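Local coordinates for protein putative polysaccharide binding proteins (DUF1812) (Bacteroides thetaiotaomicron VPI-5482, PDB 3GF8) that is probably an outer-membrane lipoprotein of the FimB/Mfa2 family that takes part in fimbrial assembly, its biochemical activity not being established, at residues A[195-200]-A[208-213]; A[149-154]-A[264-269]; A[171-176]-A[224-229]; A[86-91]-A[116-121]. One frame throughout, in Å; residues are numbered along the deposited sequence.

Interaction 1: A[195-200]-A[208-213]; sequences FRPYYM and AYVDMN
Y199 and D211 form an antiparallel hydrogen-bonded pair at the end of a β-hairpin, with D211 N 2.8 Å from Y199 O. The return bond is split by a classic β-bulge: D211 O accepts from Y198 N at 2.9 Å, nearly along the C=O axis, and only weakly from Y199 N, since Y198 and Y199 both face D211. Before the bulge a water takes over, donating to R196 O and accepting from N213 N. Y198 has CG between its backbone N and carbonyl carbon (chi1 61°), and its ring carries one face over D211 O while CZ lies 3.7 Å from D211 CB. The N213 side chain runs across that of Y198, amide and ring planes 61° apart; its OD1 accepts from M120 N and its ND2 donates to K118 O. Y199 CE2 meets Y209 OH obliquely at 3.5 Å. On the face bearing M200 and V210, P197 CG packs on V210 CB (3.9 Å), and P197 CD on CE of selenomethionine M212. D211 is held by a salt bridge to R153. The hairpin extends its sheet at strand 139-158, and V210 and M212 pack on strand 170-176 of the facing five-stranded sheet, which also contains F195.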
# COMPACT_ATOMS: atom_id res chain seq x y z
N PHE A 195 -3.63 -7.70 10.56
CA PHE A 195 -4.47 -6.60 10.15
C PHE A 195 -5.89 -7.09 10.24
O PHE A 195 -6.20 -8.15 9.69
CB PHE A 195 -4.17 -6.15 8.72
CG PHE A 195 -2.77 -5.61 8.54
CD1 PHE A 195 -1.69 -6.46 8.33
CD2 PHE A 195 -2.52 -4.24 8.57
CE1 PHE A 195 -0.41 -5.96 8.15
CE2 PHE A 195 -1.24 -3.73 8.39
CZ PHE A 195 -0.18 -4.59 8.17
N ARG A 196 -6.74 -6.32 10.91
CA ARG A 196 -8.12 -6.72 11.15
C ARG A 196 -9.08 -5.65 10.74
O ARG A 196 -8.66 -4.54 10.59
CB ARG A 196 -8.29 -6.98 12.64
CG ARG A 196 -7.41 -8.09 13.07
CD ARG A 196 -7.59 -8.50 14.49
NE ARG A 196 -6.61 -9.54 14.76
CZ ARG A 196 -6.57 -10.28 15.86
NH1 ARG A 196 -7.48 -10.11 16.79
NH2 ARG A 196 -5.63 -11.21 16.01
N PRO A 197 -10.36 -5.99 10.59
CA PRO A 197 -11.28 -5.00 10.03
C PRO A 197 -11.33 -3.67 10.77
O PRO A 197 -11.32 -3.65 11.99
CB PRO A 197 -12.63 -5.70 10.10
CG PRO A 197 -12.27 -7.17 9.94
CD PRO A 197 -10.99 -7.32 10.71
N TYR A 198 -11.36 -2.58 10.03
CA TYR A 198 -11.68 -1.31 10.62
C TYR A 198 -13.16 -0.98 10.46
O TYR A 198 -13.66 -0.08 11.11
CB TYR A 198 -10.74 -0.19 10.09
CG TYR A 198 -10.81 0.04 8.61
CD1 TYR A 198 -11.85 0.76 8.06
CD2 TYR A 198 -9.84 -0.48 7.75
CE1 TYR A 198 -11.95 0.97 6.69
CE2 TYR A 198 -9.92 -0.27 6.39
CZ TYR A 198 -10.97 0.47 5.87
OH TYR A 198 -11.11 0.68 4.51
N TYR A 199 -13.87 -1.72 9.61
CA TYR A 199 -15.32 -1.52 9.45
C TYR A 199 -15.96 -2.80 9.01
O TYR A 199 -15.35 -3.57 8.29
CB TYR A 199 -15.61 -0.44 8.43
CG TYR A 199 -17.06 -0.25 8.16
CD1 TYR A 199 -17.83 0.55 8.98
CD2 TYR A 199 -17.66 -0.83 7.04
CE1 TYR A 199 -19.14 0.71 8.74
CE2 TYR A 199 -18.98 -0.65 6.78
CZ TYR A 199 -19.71 0.13 7.65
OH TYR A 199 -21.01 0.34 7.44
N MSE A 200 -17.16 -3.05 9.49
CA MSE A 200 -17.87 -4.28 9.22
C MSE A 200 -19.32 -3.87 9.00
O MSE A 200 -19.79 -2.93 9.64
CB MSE A 200 -17.74 -5.25 10.41
CG MSE A 200 -16.31 -5.76 10.64
SE MSE A 200 -16.00 -6.53 12.41
CE MSE A 200 -16.75 -5.00 13.40
N ALA A 208 -23.51 -7.76 3.13
CA ALA A 208 -22.46 -7.86 4.18
C ALA A 208 -20.99 -7.90 3.71
O ALA A 208 -20.64 -8.61 2.78
CB ALA A 208 -22.73 -9.09 5.06
N TYR A 209 -20.13 -7.18 4.41
CA TYR A 209 -18.71 -7.19 4.11
C TYR A 209 -17.86 -6.68 5.30
O TYR A 209 -18.38 -6.10 6.22
CB TYR A 209 -18.49 -6.34 2.86
CG TYR A 209 -18.83 -4.86 3.01
CD1 TYR A 209 -17.90 -3.95 3.51
CD2 TYR A 209 -20.08 -4.37 2.64
CE1 TYR A 209 -18.20 -2.59 3.64
CE2 TYR A 209 -20.39 -3.01 2.76
CZ TYR A 209 -19.45 -2.13 3.26
OH TYR A 209 -19.73 -0.81 3.37
N VAL A 210 -16.54 -6.91 5.26
CA VAL A 210 -15.59 -6.26 6.18
C VAL A 210 -14.61 -5.44 5.37
O VAL A 210 -14.17 -5.88 4.30
CB VAL A 210 -14.78 -7.29 7.02
CG1 VAL A 210 -15.68 -8.05 7.99
CG2 VAL A 210 -14.08 -8.26 6.17
N ASP A 211 -14.26 -4.25 5.84
CA ASP A 211 -13.21 -3.48 5.20
C ASP A 211 -11.99 -3.54 6.04
O ASP A 211 -12.03 -3.25 7.24
CB ASP A 211 -13.56 -2.00 5.05
CG ASP A 211 -14.60 -1.74 3.97
OD1 ASP A 211 -14.82 -2.63 3.14
OD2 ASP A 211 -15.19 -0.62 3.97
N MSE A 212 -10.89 -3.87 5.37
CA MSE A 212 -9.56 -4.00 5.97
C MSE A 212 -8.55 -3.22 5.17
O MSE A 212 -8.80 -2.90 4.00
CB MSE A 212 -9.17 -5.47 5.89
CG MSE A 212 -10.28 -6.38 6.44
SE MSE A 212 -9.80 -8.26 6.55
CE MSE A 212 -8.59 -8.19 7.92
N ASN A 213 -7.39 -2.97 5.75
CA ASN A 213 -6.25 -2.51 4.95
C ASN A 213 -4.90 -3.09 5.38
O ASN A 213 -4.72 -3.52 6.50
CB ASN A 213 -6.18 -0.97 4.79
CG ASN A 213 -6.07 -0.18 6.11
OD1 ASN A 213 -6.03 1.06 6.07
ND2 ASN A 213 -6.09 -0.86 7.23
O HOH W 1 -7.11 -3.69 8.49

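Interaction 2: A[149-154]-A[264-269]; sequences TKIVRF and QSNYHI. With EDO (1,2-ethanediol), chain B.
I151 and N266 begin a parallel β pairing, regular through F154 and I269, that joins strands 139-158 and 266-273 in a fold assigned to the transthyretin clan. Four backbone bonds hold it: I151 N to S265 O, Y267 N to I151 O, R153 N to Y267 O at 2.8 Å, and I269 N to R153 O. CA-H groups of V152, F154, N266 and H268 add contacts to carbonyl oxygens across the pair.

Polar side chains fasten the start of the pairing. A chi2 of -68° turns K150 CD toward the Q264-S265 end, and NZ beyond it donates to S265 OG at 2.6 Å and to Q264 O at 3.2 Å, the latter from above the carbonyl plane. L261 O and R147 O also lie around NZ, so its three protons are shared among four acceptors. Q264 OE1 accepts from N266 N, which sits above the amide plane, and NE2 bonds to E251.

Apolar contacts divide between the two faces. On the buried face, with V152 and Y267, F154 and I269 lie side by side, I269 CD1 being 3.8 Å from F154 CE1 at the ring edge. On the other, R153 CD sits 4.0 Å from the H268 ring centroid in a CH-pi contact, while R153 NE is engaged by D211.

A 1,2-ethanediol, probably from the crystallisation liquor, places C2 over the R153 guanidinium and accepts at O1 from N266 ND2, 2.6 Å away.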
# COMPACT_ATOMS: atom_id res chain seq x y z
N THR A 149 -0.14 1.37 0.58
CA THR A 149 -1.22 0.91 1.42
C THR A 149 -2.35 0.38 0.52
O THR A 149 -2.65 0.95 -0.54
CB THR A 149 -1.69 1.99 2.37
OG1 THR A 149 -1.88 3.21 1.65
CG2 THR A 149 -0.67 2.21 3.48
N LYS A 150 -2.95 -0.73 0.96
CA LYS A 150 -3.90 -1.47 0.14
C LYS A 150 -5.21 -1.69 0.93
O LYS A 150 -5.22 -2.20 2.06
CB LYS A 150 -3.26 -2.79 -0.29
CG LYS A 150 -1.93 -2.62 -0.99
CD LYS A 150 -2.08 -1.95 -2.39
CE LYS A 150 -0.80 -1.25 -2.84
NZ LYS A 150 -0.85 -0.79 -4.28
N ILE A 151 -6.32 -1.30 0.33
CA ILE A 151 -7.60 -1.41 0.96
C ILE A 151 -8.31 -2.59 0.31
O ILE A 151 -8.24 -2.77 -0.91
CB ILE A 151 -8.36 -0.09 0.83
CG1 ILE A 151 -7.61 0.99 1.64
CG2 ILE A 151 -9.79 -0.27 1.32
CD1 ILE A 151 -8.21 2.32 1.62
N VAL A 152 -8.92 -3.43 1.13
CA VAL A 152 -9.62 -4.62 0.60
C VAL A 152 -10.97 -4.74 1.28
O VAL A 152 -11.07 -4.62 2.50
CB VAL A 152 -8.83 -5.93 0.78
CG1 VAL A 152 -7.37 -5.73 0.50
CG2 VAL A 152 -9.00 -6.45 2.14
N ARG A 153 -12.02 -4.92 0.47
CA ARG A 153 -13.34 -5.21 0.98
C ARG A 153 -13.64 -6.67 0.71
O ARG A 153 -13.68 -7.09 -0.46
CB ARG A 153 -14.37 -4.35 0.28
CG ARG A 153 -15.80 -4.76 0.65
CD ARG A 153 -16.81 -3.69 0.25
NE ARG A 153 -16.43 -2.42 0.82
CZ ARG A 153 -17.17 -1.33 0.77
NH1 ARG A 153 -18.37 -1.35 0.20
NH2 ARG A 153 -16.71 -0.22 1.33
N PHE A 154 -13.80 -7.45 1.77
CA PHE A 154 -14.09 -8.87 1.63
C PHE A 154 -15.55 -9.18 1.92
O PHE A 154 -16.10 -8.71 2.90
CB PHE A 154 -13.23 -9.71 2.53
CG PHE A 154 -11.77 -9.72 2.18
CD1 PHE A 154 -11.35 -10.11 0.94
CD2 PHE A 154 -10.82 -9.42 3.12
CE1 PHE A 154 -10.00 -10.18 0.64
CE2 PHE A 154 -9.46 -9.49 2.82
CZ PHE A 154 -9.06 -9.87 1.59
N GLN A 264 -2.87 -1.48 -8.42
CA GLN A 264 -4.21 -1.59 -7.85
C GLN A 264 -4.13 -1.46 -6.34
O GLN A 264 -3.37 -2.19 -5.69
CB GLN A 264 -4.82 -2.96 -8.22
CG GLN A 264 -6.27 -3.17 -7.76
CD GLN A 264 -7.17 -1.99 -8.12
OE1 GLN A 264 -7.15 -0.97 -7.45
NE2 GLN A 264 -7.95 -2.13 -9.19
N SER A 265 -4.92 -0.56 -5.77
CA SER A 265 -4.93 -0.49 -4.31
C SER A 265 -6.29 -0.64 -3.66
O SER A 265 -6.41 -0.52 -2.43
CB SER A 265 -4.23 0.81 -3.84
OG SER A 265 -2.90 0.84 -4.33
N ASN A 266 -7.33 -0.85 -4.47
CA ASN A 266 -8.62 -1.22 -3.94
C ASN A 266 -9.07 -2.53 -4.50
O ASN A 266 -9.24 -2.66 -5.71
CB ASN A 266 -9.67 -0.19 -4.29
CG ASN A 266 -9.33 1.14 -3.75
OD1 ASN A 266 -8.80 1.99 -4.45
ND2 ASN A 266 -9.61 1.34 -2.47
N TYR A 267 -9.32 -3.49 -3.62
CA TYR A 267 -9.67 -4.83 -4.01
C TYR A 267 -10.97 -5.20 -3.35
O TYR A 267 -11.04 -5.30 -2.13
CB TYR A 267 -8.58 -5.78 -3.56
CG TYR A 267 -7.22 -5.55 -4.18
CD1 TYR A 267 -6.34 -4.64 -3.65
CD2 TYR A 267 -6.81 -6.30 -5.28
CE1 TYR A 267 -5.10 -4.45 -4.21
CE2 TYR A 267 -5.56 -6.11 -5.84
CZ TYR A 267 -4.72 -5.18 -5.30
OH TYR A 267 -3.48 -5.01 -5.84
N HIS A 268 -12.01 -5.38 -4.14
CA HIS A 268 -13.25 -5.87 -3.60
C HIS A 268 -13.40 -7.29 -4.04
O HIS A 268 -13.62 -7.55 -5.23
CB HIS A 268 -14.42 -5.05 -4.11
CG HIS A 268 -15.74 -5.49 -3.54
ND1 HIS A 268 -16.91 -4.83 -3.81
CD2 HIS A 268 -16.05 -6.50 -2.71
CE1 HIS A 268 -17.91 -5.44 -3.18
NE2 HIS A 268 -17.41 -6.46 -2.50
N ILE A 269 -13.26 -8.20 -3.09
CA ILE A 269 -13.26 -9.63 -3.33
C ILE A 269 -14.42 -10.27 -2.61
O ILE A 269 -14.54 -10.17 -1.38
CB ILE A 269 -11.95 -10.25 -2.83
CG1 ILE A 269 -10.74 -9.44 -3.36
CG2 ILE A 269 -11.92 -11.76 -3.19
CD1 ILE A 269 -9.40 -10.10 -3.11
C1 EDO B . -12.36 -1.34 -1.92
O1 EDO B . -11.61 -0.13 -1.68
C2 EDO B . -13.85 -1.02 -1.85
O2 EDO B . -14.57 -1.50 -3.01

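Interaction 3: A[171-176]-A[224-229]; sequences DYEIIE and RLVLTE
Two inner strands of a five-stranded mixed sheet meet here, with Y172 opposite L227 and I174 opposite L225 on its buried side. The antiparallel pairing is regular from D171-T228 to I175-R224. D171 and T228 exchange two bonds (D171 N to T228 O, 2.8 Å), and so do E173 and V226; at the far end I175 N donates to R224 O, but the return bond from R224 N to I175 O is weak (3.3 Å).

On the face bearing E173, V226 and T228, a water lies 2.8 Å from V226 O and 2.7 Å from both E173 OE2 and T228 OG1, while E173 OE1 is held by S194 OG. I175 CG1 is anti to its carbonyl carbon, and with chi2 at 164° CD1 reaches V226 CG2 at 3.5 Å. The same methyl lies over one face of the R224 guanidinium, 3.8 Å from NH2, while NH1 forms a salt bridge with D238. On the opposite face, L227 CG approaches Y172 CD2 obliquely at 3.7 Å.

Strand 235-240 borders strand 224-229, and strand 193-195 borders strand 170-176. I174 and L225 face F154 of strand 139-158, and Y172 and I174 also touch strand 209-214, so this side packs against the opposing sheet.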
# COMPACT_ATOMS: atom_id res chain seq x y z
N ASP A 171 -13.84 -13.93 13.25
CA ASP A 171 -12.82 -12.90 13.13
C ASP A 171 -12.01 -13.03 11.83
O ASP A 171 -11.85 -14.14 11.28
CB ASP A 171 -11.85 -13.00 14.29
CG ASP A 171 -12.48 -12.69 15.62
OD1 ASP A 171 -13.51 -11.94 15.65
OD2 ASP A 171 -11.94 -13.22 16.62
N TYR A 172 -11.45 -11.90 11.40
CA TYR A 172 -10.82 -11.74 10.10
C TYR A 172 -9.48 -11.09 10.27
O TYR A 172 -9.38 -10.05 10.94
CB TYR A 172 -11.66 -10.82 9.24
CG TYR A 172 -13.09 -11.24 9.16
CD1 TYR A 172 -14.00 -10.91 10.16
CD2 TYR A 172 -13.53 -12.02 8.09
CE1 TYR A 172 -15.33 -11.33 10.09
CE2 TYR A 172 -14.83 -12.39 7.98
CZ TYR A 172 -15.73 -12.07 9.02
OH TYR A 172 -17.03 -12.48 8.92
N GLU A 173 -8.48 -11.71 9.65
CA GLU A 173 -7.13 -11.21 9.66
C GLU A 173 -6.44 -11.32 8.30
O GLU A 173 -6.60 -12.30 7.57
CB GLU A 173 -6.27 -12.04 10.62
CG GLU A 173 -6.78 -12.22 12.02
CD GLU A 173 -5.88 -13.19 12.77
OE1 GLU A 173 -4.79 -12.77 13.25
OE2 GLU A 173 -6.25 -14.38 12.83
N ILE A 174 -5.63 -10.30 8.00
CA ILE A 174 -4.62 -10.36 6.97
C ILE A 174 -3.31 -10.38 7.78
O ILE A 174 -3.13 -9.53 8.66
CB ILE A 174 -4.71 -9.14 6.02
CG1 ILE A 174 -6.02 -9.22 5.20
CG2 ILE A 174 -3.49 -9.08 5.11
CD1 ILE A 174 -6.23 -8.13 4.17
N ILE A 175 -2.45 -11.37 7.52
CA ILE A 175 -1.24 -11.61 8.32
C ILE A 175 -0.00 -11.44 7.45
O ILE A 175 0.14 -12.09 6.45
CB ILE A 175 -1.26 -13.01 8.99
CG1 ILE A 175 -2.48 -13.09 9.92
CG2 ILE A 175 0.08 -13.28 9.76
CD1 ILE A 175 -2.89 -14.50 10.39
N GLU A 176 0.85 -10.51 7.80
CA GLU A 176 2.07 -10.27 7.06
C GLU A 176 3.00 -9.41 7.90
O GLU A 176 2.55 -8.68 8.77
CB GLU A 176 1.74 -9.59 5.74
CG GLU A 176 2.91 -9.53 4.77
CD GLU A 176 3.54 -10.89 4.55
OE1 GLU A 176 2.97 -11.70 3.81
OE2 GLU A 176 4.60 -11.12 5.17
N ARG A 224 -1.46 -13.89 4.15
CA ARG A 224 -2.58 -14.77 4.44
C ARG A 224 -3.86 -14.04 4.77
O ARG A 224 -3.80 -13.06 5.49
CB ARG A 224 -2.25 -15.62 5.68
CG ARG A 224 -1.17 -16.67 5.43
CD ARG A 224 -1.31 -17.80 6.41
NE ARG A 224 -0.78 -17.43 7.70
CZ ARG A 224 -1.19 -17.89 8.88
NH1 ARG A 224 -2.20 -18.74 8.99
NH2 ARG A 224 -0.58 -17.46 9.98
N LEU A 225 -5.00 -14.58 4.30
CA LEU A 225 -6.31 -14.18 4.82
C LEU A 225 -6.78 -15.34 5.67
O LEU A 225 -6.88 -16.47 5.19
CB LEU A 225 -7.31 -13.88 3.70
CG LEU A 225 -8.78 -13.69 4.12
CD1 LEU A 225 -8.95 -12.42 5.00
CD2 LEU A 225 -9.73 -13.63 2.90
N VAL A 226 -7.05 -15.07 6.95
CA VAL A 226 -7.42 -16.10 7.93
C VAL A 226 -8.71 -15.69 8.64
O VAL A 226 -8.81 -14.60 9.21
CB VAL A 226 -6.33 -16.29 9.00
CG1 VAL A 226 -6.73 -17.44 9.98
CG2 VAL A 226 -4.96 -16.54 8.36
N LEU A 227 -9.69 -16.58 8.60
CA LEU A 227 -10.93 -16.46 9.34
C LEU A 227 -10.95 -17.45 10.49
O LEU A 227 -10.60 -18.62 10.33
CB LEU A 227 -12.12 -16.71 8.41
CG LEU A 227 -12.63 -15.53 7.60
CD1 LEU A 227 -11.55 -14.89 6.67
CD2 LEU A 227 -13.82 -15.98 6.80
N THR A 228 -11.40 -16.99 11.66
CA THR A 228 -11.42 -17.79 12.86
C THR A 228 -12.79 -17.72 13.48
O THR A 228 -13.39 -16.65 13.59
CB THR A 228 -10.36 -17.32 13.88
OG1 THR A 228 -9.07 -17.33 13.25
CG2 THR A 228 -10.32 -18.26 15.12
N GLU A 229 -13.33 -18.87 13.83
CA GLU A 229 -14.67 -18.91 14.37
C GLU A 229 -14.68 -18.37 15.80
O GLU A 229 -13.89 -18.81 16.64
CB GLU A 229 -15.17 -20.34 14.37
CG GLU A 229 -16.63 -20.44 14.64
CD GLU A 229 -17.07 -21.86 14.68
OE1 GLU A 229 -16.50 -22.63 15.48
OE2 GLU A 229 -17.97 -22.21 13.90
O HOH W 2 -8.78 -14.95 11.94

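Interaction 4: A[86-91]-A[116-121]; sequences RDSYDI and INKRME
E121 puts its carboxylate against the backbone N-H groups of the R86-Y89 turn. From CB the chain sets out with CG between the backbone N and the carbonyl carbon, then bends at chi2 (-84°), which swings CD back toward the turn. CG passes 3.9 Å from Y89 CE2, and CD comes to 3.6 Å from the same ring atom. At the tip the two oxygens divide the work. OE2 is gripped by two backbone N-H groups: R86 N, at 2.8 Å, uses the anti lone pair, whereas S88 N, at 3.0 Å, uses the syn one and makes the straighter bond (167°). OE1 accepts from S88 OG at 2.5 Å, on the syn side but 31° out of the carboxylate plane. Three donors thus fix the rotation of the carboxylate and would be expected to favour its ionised form.

The Y89 and E121 side chains run antiparallel alongside each other, and Y89 OH donates to E121 O at 2.7 Å. One side chain from the turn therefore holds the backbone of the very residue whose carboxylate the turn binds. The M120 side chain lies across that of Y89, its CB 3.3 Å from Y89 OH, and its CG packs on S88 OG. Strand 209-214 also holds the loop, through N213; on the turn, the R86 guanidinium forms salt bridges with E57 and D37. The contact is a type I β-turn, from R86 to Y89, bound through its backbone N-H groups by a carboxylate from the loop that leads into strand 124-133.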
# COMPACT_ATOMS: atom_id res chain seq x y z
N ARG A 86 1.60 10.41 8.03
CA ARG A 86 1.20 11.21 9.20
C ARG A 86 1.29 10.34 10.43
O ARG A 86 2.31 9.67 10.63
CB ARG A 86 -0.18 11.82 8.98
CG ARG A 86 -0.20 12.81 7.81
CD ARG A 86 -1.59 13.39 7.65
NE ARG A 86 -1.75 14.22 6.47
CZ ARG A 86 -1.52 15.53 6.44
NH1 ARG A 86 -1.12 16.17 7.52
NH2 ARG A 86 -1.69 16.20 5.31
N ASP A 87 0.24 10.27 11.24
CA ASP A 87 0.33 9.62 12.54
C ASP A 87 0.49 8.12 12.56
O ASP A 87 0.87 7.59 13.59
CB ASP A 87 -0.87 9.96 13.39
CG ASP A 87 -0.88 11.40 13.79
OD1 ASP A 87 0.23 11.96 13.96
OD2 ASP A 87 -1.98 11.99 13.91
N SER A 88 0.21 7.42 11.47
CA SER A 88 0.32 5.97 11.50
C SER A 88 1.73 5.46 11.45
O SER A 88 1.99 4.30 11.82
CB SER A 88 -0.46 5.32 10.37
OG SER A 88 -1.83 5.68 10.45
N TYR A 89 2.66 6.31 11.04
CA TYR A 89 3.98 5.84 10.70
C TYR A 89 5.04 6.61 11.47
O TYR A 89 4.90 7.80 11.66
CB TYR A 89 4.21 6.05 9.21
CG TYR A 89 3.04 5.64 8.37
CD1 TYR A 89 2.81 4.31 8.10
CD2 TYR A 89 2.17 6.57 7.83
CE1 TYR A 89 1.75 3.89 7.32
CE2 TYR A 89 1.10 6.15 7.02
CZ TYR A 89 0.90 4.80 6.77
OH TYR A 89 -0.16 4.32 6.00
N ASP A 90 6.09 5.90 11.90
CA ASP A 90 7.35 6.53 12.31
C ASP A 90 8.35 6.41 11.21
O ASP A 90 8.64 5.30 10.76
CB ASP A 90 7.94 5.86 13.56
CG ASP A 90 7.07 6.07 14.80
OD1 ASP A 90 6.68 7.24 15.09
OD2 ASP A 90 6.76 5.07 15.46
N ILE A 91 8.89 7.55 10.80
CA ILE A 91 9.97 7.59 9.84
C ILE A 91 11.20 7.99 10.64
O ILE A 91 11.16 8.96 11.38
CB ILE A 91 9.71 8.61 8.71
CG1 ILE A 91 8.36 8.32 8.01
CG2 ILE A 91 10.88 8.62 7.72
CD1 ILE A 91 7.79 9.50 7.10
N ILE A 116 -3.31 -4.52 14.01
CA ILE A 116 -3.60 -3.22 13.41
C ILE A 116 -5.06 -3.26 12.97
O ILE A 116 -5.42 -4.12 12.19
CB ILE A 116 -2.72 -3.02 12.15
CG1 ILE A 116 -1.23 -3.11 12.51
CG2 ILE A 116 -3.09 -1.68 11.43
CD1 ILE A 116 -0.70 -1.87 13.21
N ASN A 117 -5.91 -2.36 13.48
CA ASN A 117 -7.32 -2.36 13.10
C ASN A 117 -7.84 -0.98 12.78
O ASN A 117 -9.02 -0.72 12.94
CB ASN A 117 -8.20 -3.04 14.18
CG ASN A 117 -8.02 -2.44 15.57
OD1 ASN A 117 -7.40 -1.38 15.73
ND2 ASN A 117 -8.55 -3.13 16.57
N LYS A 118 -6.96 -0.09 12.35
CA LYS A 118 -7.36 1.24 11.96
C LYS A 118 -7.24 1.38 10.44
O LYS A 118 -6.49 0.64 9.81
CB LYS A 118 -6.48 2.29 12.65
CG LYS A 118 -5.11 2.44 12.01
CD LYS A 118 -4.18 3.46 12.74
CE LYS A 118 -3.13 2.77 13.62
NZ LYS A 118 -2.05 3.73 14.14
N ARG A 119 -7.96 2.33 9.85
CA ARG A 119 -7.71 2.64 8.46
C ARG A 119 -6.55 3.60 8.41
O ARG A 119 -6.68 4.69 8.87
CB ARG A 119 -8.93 3.22 7.75
CG ARG A 119 -8.61 3.49 6.26
CD ARG A 119 -9.83 3.85 5.49
NE ARG A 119 -10.40 5.09 5.99
CZ ARG A 119 -11.62 5.57 5.70
NH1 ARG A 119 -12.45 4.91 4.90
NH2 ARG A 119 -11.99 6.72 6.24
N MSE A 120 -5.39 3.19 7.89
CA MSE A 120 -4.24 4.10 7.79
C MSE A 120 -4.46 5.18 6.73
O MSE A 120 -5.02 4.90 5.68
CB MSE A 120 -2.99 3.36 7.39
CG MSE A 120 -2.34 2.68 8.50
SE MSE A 120 -2.81 0.85 8.40
CE MSE A 120 -1.49 0.41 7.21
N GLU A 121 -3.97 6.38 6.99
CA GLU A 121 -3.84 7.39 5.93
C GLU A 121 -2.93 6.81 4.83
O GLU A 121 -1.91 6.10 5.11
CB GLU A 121 -3.32 8.72 6.47
CG GLU A 121 -1.84 8.76 6.87
CD GLU A 121 -1.52 8.26 8.27
OE1 GLU A 121 -2.37 7.64 8.92
OE2 GLU A 121 -0.39 8.50 8.74

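In the fold
From the N terminus, interaction 4 comes first, linking the turn before strand 89-91 to the loop after strand 115-116; this loop closes before any other opens. Interaction 2 then spans the longest separation, from strand 139-158 to strand 266-273, and encloses interaction 3, which in turn encloses the short hairpin of interaction 1; none cross. Interactions 1 and 2 share a sheet, since strand 209-214 borders strand 139-158. Interaction 3 belongs to the facing sheet, and its buried side packs on both of those strands. The loop of interaction 4 meets the hairpin of interaction 1, and its turn reaches the start of segment 149-154 in interaction 2, but interaction 4 does not touch interaction 3.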